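Local coordinates for phosphate-binding protein PstS 2 (Streptococcus pneumoniae, PDB 4H1X) that probably serves as the solute-binding component of the PstSACB ABC transporter, capturing phosphate for import into the cell, at residues N107-S112 with G208-E213; S159-T164 with T189-S194. All coordinates share one frame; numbering follows the deposited sequence. Where two conformers were deposited one is given.

Overall arrangement
Interactions 1 and 2 lie in the same lobe of this two-lobed binding protein, with centres about 9 Å apart. They run through one sheet: strand 207-210 lies between strand 103-110, its antiparallel partner, and strand 155-162, its parallel one, and strand 155-162 pairs parallel with strand 183-190. Along the chain, residues 107-112 come first, then both segments of interaction 2, and lastly 208-213. The contacts meet directly where Ser-211 hydrogen bonds to Ser-163 and where Met-209 and Ser-163 share a backbone hydrogen bond. Chain from before and after the two strands of interaction 2 thus closes into one sheet, bringing several strand ends and helix 193-202 together.

Interaction 1. Residues N107-S112 with G208-E213; sequences NIVWSS and GMVSRE
The carboxamide of Asn-107 reaches across to the backbone carbonyl of Arg-212, which lies nearly in the amide plane at the ND2 end, 3.0 Å from ND2 to Arg-212 O. Seen from the carbonyl, the fit is less regular: ND2 sits about 50° out of the carbonyl plane, away from the lone-pair direction. The guanidinium of Arg-212 turns elsewhere. Val-210 CG1 lies over one of its faces, offset toward the rim, while in its plane NH1 donates to Glu-213 O. NH1 also forms a salt bridge with Glu-218. At the edge of the Trp-110 ring, in its plane, lies Ile-108 CG1, two residues back in the same strand.

Between these groups the two strands run antiparallel. Asn-107 and Val-210 form a hydrogen-bonded pair with both N-O distances, Asn-107 N to Val-210 O and Val-210 N to Asn-107 O, at 2.8 Å. Val-109 and Gly-208 pair likewise, and Ile-108 faces Met-209, a selenomethionine, in the non-hydrogen-bonded pair between them. Here Gly-208 O also receives a CA-H...O contact from Ile-108 CA at 3.1 Å.

Asn-107, Val-109 and Val-210 share one face of the sheet. Val-109 CG2, set between its own backbone N and carbonyl carbon (chi1 -55° places CG1 beside N), rests 3.7 Å from Gly-208 CA, against a residue with no side chain. Val-109 CG1 meets Val-210 CG2 at 4.0 Å, the two side chains crossing at about a right angle. On the other face, Ile-108 and Met-209 pack on helix 164-180.

Chemically, a buried amide adds a side-chain bond two residues past Val-210, beyond the end of the strand: Asn-107 ND2 gives Arg-212 O a donor and ties down the turn through Arg-212, whose charge is probably balanced by Glu-218.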
loop_
_atom_site.group_PDB
_atom_site.type_symbol
_atom_site.label_atom_id
_atom_site.label_comp_id
_atom_site.label_asym_id
_atom_site.label_seq_id
_atom_site.Cartn_x
_atom_site.Cartn_y
_atom_site.Cartn_z
ATOM N N ASN A 107 -3.197 -7.557 1.928
ATOM C CA ASN A 107 -3.749 -8.845 2.296
ATOM C C ASN A 107 -4.832 -8.717 3.348
ATOM O O ASN A 107 -4.726 -7.907 4.275
ATOM C CB ASN A 107 -2.638 -9.747 2.867
ATOM C CG ASN A 107 -1.714 -10.282 1.811
ATOM O OD1 ASN A 107 -2.143 -10.720 0.745
ATOM N ND2 ASN A 107 -0.431 -10.249 2.076
ATOM N N ILE A 108 -5.819 -9.583 3.224
ATOM C CA ILE A 108 -6.828 -9.871 4.239
ATOM C C ILE A 108 -6.487 -11.283 4.740
ATOM O O ILE A 108 -5.966 -12.117 3.969
ATOM C CB ILE A 108 -8.289 -9.739 3.755
ATOM C CG1 ILE A 108 -8.586 -10.691 2.555
ATOM C CG2 ILE A 108 -8.620 -8.275 3.464
ATOM C CD1 ILE A 108 -10.002 -10.876 2.216
ATOM N N VAL A 109 -6.679 -11.520 6.034
ATOM C CA VAL A 109 -6.355 -12.800 6.644
ATOM C C VAL A 109 -7.554 -13.247 7.464
ATOM O O VAL A 109 -8.254 -12.406 8.019
ATOM C CB VAL A 109 -5.055 -12.787 7.496
ATOM C CG1 VAL A 109 -3.858 -12.282 6.690
ATOM C CG2 VAL A 109 -5.212 -11.949 8.760
ATOM N N TRP A 110 -7.767 -14.554 7.536
ATOM C CA TRP A 110 -8.846 -15.129 8.339
ATOM C C TRP A 110 -8.441 -16.529 8.797
ATOM O O TRP A 110 -7.457 -17.093 8.284
ATOM C CB TRP A 110 -10.172 -15.161 7.550
ATOM C CG TRP A 110 -10.165 -16.066 6.359
ATOM C CD1 TRP A 110 -10.523 -17.383 6.321
ATOM C CD2 TRP A 110 -9.892 -15.684 5.013
ATOM N NE1 TRP A 110 -10.491 -17.845 5.027
ATOM C CE2 TRP A 110 -10.116 -16.819 4.200
ATOM C CE3 TRP A 110 -9.488 -14.483 4.408
ATOM C CZ2 TRP A 110 -9.919 -16.797 2.807
ATOM C CZ3 TRP A 110 -9.287 -14.463 3.031
ATOM C CH2 TRP A 110 -9.491 -15.611 2.250
ATOM N N SER A 111 -9.211 -17.093 9.740
ATOM C CA SER A 111 -8.952 -18.434 10.238
ATOM C C SER A 111 -10.211 -19.270 10.062
ATOM O O SER A 111 -11.204 -18.793 9.481
ATOM C CB SER A 111 -8.585 -18.354 11.713
ATOM O OG SER A 111 -9.736 -17.961 12.448
ATOM N N SER A 112 -10.188 -20.483 10.622
ATOM C CA SER A 112 -11.318 -21.388 10.637
ATOM C C SER A 112 -12.474 -20.766 11.450
ATOM O O SER A 112 -13.607 -21.223 11.342
ATOM C CB SER A 112 -10.897 -22.738 11.212
ATOM O OG SER A 112 -10.442 -22.625 12.554
ATOM N N GLY A 208 -8.503 -9.895 9.341
ATOM C CA GLY A 208 -7.325 -9.064 9.577
ATOM C C GLY A 208 -6.848 -8.435 8.288
ATOM O O GLY A 208 -7.053 -9.001 7.206
HETATM N N MSE A 209 -6.201 -7.267 8.400
HETATM C CA MSE A 209 -5.639 -6.512 7.279
HETATM C C MSE A 209 -4.141 -6.414 7.483
HETATM O O MSE A 209 -3.691 -5.940 8.527
HETATM C CB MSE A 209 -6.230 -5.097 7.154
HETATM C CG MSE A 209 -7.742 -5.038 7.156
HETATM SE SE MSE A 209 -8.326 -3.154 7.063
HETATM C CE MSE A 209 -7.829 -2.508 8.831
ATOM N N VAL A 210 -3.380 -6.873 6.497
ATOM C CA VAL A 210 -1.912 -6.978 6.546
ATOM C C VAL A 210 -1.369 -6.396 5.244
ATOM O O VAL A 210 -1.676 -6.921 4.183
ATOM C CB VAL A 210 -1.506 -8.470 6.769
ATOM C CG1 VAL A 210 0.021 -8.635 6.755
ATOM C CG2 VAL A 210 -2.096 -9.023 8.079
ATOM N N SER A 211 -0.568 -5.315 5.310
ATOM C CA SER A 211 -0.078 -4.659 4.078
ATOM C C SER A 211 1.345 -5.125 3.699
ATOM O O SER A 211 2.167 -4.332 3.232
ATOM C CB SER A 211 -0.113 -3.139 4.255
ATOM O OG SER A 211 0.473 -2.821 5.509
ATOM N N ARG A 212 1.617 -6.422 3.870
ATOM C CA ARG A 212 2.919 -7.029 3.570
ATOM C C ARG A 212 2.756 -8.529 3.540
ATOM O O ARG A 212 1.679 -9.028 3.877
ATOM C CB ARG A 212 3.944 -6.645 4.668
ATOM C CG ARG A 212 3.497 -7.002 6.091
ATOM C CD ARG A 212 4.594 -6.886 7.146
ATOM N NE ARG A 212 4.081 -7.001 8.522
ATOM C CZ ARG A 212 3.759 -8.155 9.114
ATOM N NH1 ARG A 212 3.878 -9.301 8.459
ATOM N NH2 ARG A 212 3.312 -8.166 10.371
ATOM N N GLU A 213 3.812 -9.247 3.169
ATOM C CA GLU A 213 3.773 -10.704 3.203
ATOM C C GLU A 213 3.732 -11.129 4.671
ATOM O O GLU A 213 4.263 -10.411 5.530
ATOM C CB GLU A 213 5.004 -11.283 2.471
ATOM C CG GLU A 213 4.917 -12.767 2.144
ATOM C CD GLU A 213 6.149 -13.384 1.501
ATOM O OE1 GLU A 213 7.071 -12.629 1.116
ATOM O OE2 GLU A 213 6.213 -14.634 1.428
#

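Interaction 2. Residues S159-T164 with T189-S194; sequences SVVGST and TSNGSS
Gly-162 and Asn-191 meet at the tight end of this contact. Gly-162 N donates to Thr-189 O, and Gly-162 O accepts from Asn-191 N at 2.9 Å, so both polar backbone atoms of the glycine are engaged by the neighbouring chain segment. Its CA is equally hemmed in, with Gly-192 O and Asn-191 OD1 each 3.3 Å from Gly-162 CA. The Asn-191 side chain folds back to get there: CG stands between the backbone N and carbonyl carbon (chi1 40°). That turn lets OD1 accept from Gly-192 N at 2.8 Å, approached from the side of its C=O, and lays the amide against Val-161, whose CG1 is 3.5 Å from Asn-191 ND2.

Farther back the backbones stay firmly joined, Thr-189 N lying 2.7 Å from Val-160 O; looseness is confined to the side-chain rim. Val-161 CG2 and Thr-189 CB lie side by side at 3.9 Å, and beyond them a water links Ser-159 OG to Thr-189 OG1, each 2.7 Å from it. On the exposed side, in one of two conformers and so tentatively, Thr-164 CG2 rests against Ser-190 CB and Asn-191 O. Deeper in, Ser-193 OG touches Ser-163 CB, while both hydroxyls find partners on Ser-211.

Two parallel strands joined through helix 164-180 make a beta-alpha-beta crossover, and each strand ends in a glycine- and serine-rich turn, with Gly-192 the N-cap residue of helix 193-202. In periplasmic phosphate-binding proteins such strand-turn-helix ends commonly face the cleft and bind the anion, and the same is probable here.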
loop_
_atom_site.group_PDB
_atom_site.type_symbol
_atom_site.label_atom_id
_atom_site.label_comp_id
_atom_site.label_asym_id
_atom_site.label_seq_id
_atom_site.Cartn_x
_atom_site.Cartn_y
_atom_site.Cartn_z
ATOM N N SER A 159 -15.992 -7.462 12.485
ATOM C CA SER A 159 -14.865 -6.681 12.995
ATOM C C SER A 159 -13.679 -6.941 12.089
ATOM O O SER A 159 -13.258 -8.101 11.926
ATOM C CB SER A 159 -14.551 -7.046 14.442
ATOM O OG SER A 159 -13.406 -6.322 14.869
ATOM N N VAL A 160 -13.163 -5.880 11.472
ATOM C CA VAL A 160 -12.025 -5.962 10.542
ATOM C C VAL A 160 -10.896 -5.136 11.163
ATOM O O VAL A 160 -11.104 -3.966 11.487
ATOM C CB VAL A 160 -12.388 -5.527 9.093
ATOM C CG1 VAL A 160 -11.193 -5.753 8.173
ATOM C CG2 VAL A 160 -13.611 -6.297 8.563
ATOM N N VAL A 161 -9.738 -5.757 11.431
ATOM C CA VAL A 161 -8.680 -5.091 12.180
ATOM C C VAL A 161 -7.327 -5.188 11.517
ATOM O O VAL A 161 -6.983 -6.267 11.037
ATOM C CB VAL A 161 -8.594 -5.755 13.596
ATOM C CG1 VAL A 161 -7.430 -5.195 14.418
ATOM C CG2 VAL A 161 -9.931 -5.640 14.363
ATOM N N GLY A 162 -6.521 -4.119 11.601
ATOM C CA GLY A 162 -5.152 -4.234 11.120
ATOM C C GLY A 162 -4.496 -3.008 10.544
ATOM O O GLY A 162 -4.753 -1.881 10.982
ATOM N N SER A 163 -3.741 -3.233 9.474
ATOM C CA SER A 163 -2.913 -2.211 8.819
ATOM C C SER A 163 -3.672 -0.938 8.478
ATOM O O SER A 163 -4.726 -0.989 7.840
ATOM C CB SER A 163 -2.298 -2.773 7.543
ATOM O OG SER A 163 -1.576 -1.758 6.873
ATOM N N THR A 164 -3.089 0.225 8.855
ATOM C CA THR A 164 -3.684 1.531 8.560
ATOM C C THR A 164 -3.729 1.736 7.042
ATOM O O THR A 164 -4.620 2.410 6.526
ATOM C CB THR A 164 -2.877 2.655 9.231
ATOM O OG1 THR A 164 -1.538 2.660 8.721
ATOM C CG2 THR A 164 -2.879 2.558 10.755
ATOM N N THR A 189 -10.940 -1.425 12.519
ATOM C CA THR A 189 -9.977 -0.916 13.478
ATOM C C THR A 189 -8.615 -0.835 12.837
ATOM O O THR A 189 -8.091 -1.855 12.368
ATOM C CB THR A 189 -9.955 -1.799 14.729
ATOM O OG1 THR A 189 -11.249 -1.792 15.326
ATOM C CG2 THR A 189 -8.907 -1.340 15.744
ATOM N N SER A 190 -8.045 0.374 12.816
ATOM C CA SER A 190 -6.710 0.611 12.292
ATOM C C SER A 190 -5.714 0.585 13.437
ATOM O O SER A 190 -5.863 1.347 14.393
ATOM C CB SER A 190 -6.638 1.972 11.603
ATOM O OG SER A 190 -7.559 2.055 10.537
ATOM N N ASN A 191 -4.718 -0.289 13.354
ATOM C CA ASN A 191 -3.653 -0.322 14.359
ATOM C C ASN A 191 -2.333 -0.692 13.653
ATOM O O ASN A 191 -1.459 0.167 13.501
ATOM C CB ASN A 191 -4.002 -1.208 15.568
ATOM C CG ASN A 191 -4.722 -2.510 15.281
ATOM O OD1 ASN A 191 -4.589 -3.107 14.207
ATOM N ND2 ASN A 191 -5.466 -2.991 16.258
ATOM N N GLY A 192 -2.249 -1.908 13.135
ATOM C CA GLY A 192 -1.066 -2.383 12.418
ATOM C C GLY A 192 -1.242 -3.815 12.003
ATOM O O GLY A 192 -2.132 -4.497 12.524
ATOM N N SER A 193 -0.422 -4.269 11.046
ATOM C CA SER A 193 -0.531 -5.629 10.509
ATOM C C SER A 193 -0.399 -6.699 11.623
ATOM O O SER A 193 -1.232 -7.618 11.685
ATOM C CB SER A 193 0.519 -5.858 9.416
ATOM O OG SER A 193 0.301 -5.022 8.284
ATOM N N SER A 194 0.614 -6.563 12.505
ATOM C CA SER A 194 0.846 -7.527 13.578
ATOM C C SER A 194 -0.368 -7.626 14.493
ATOM O O SER A 194 -0.793 -8.745 14.811
ATOM C CB SER A 194 2.096 -7.162 14.377
ATOM O OG SER A 194 3.236 -7.368 13.556
HETATM O O HOH W 1 -13.104 -3.642 14.659
#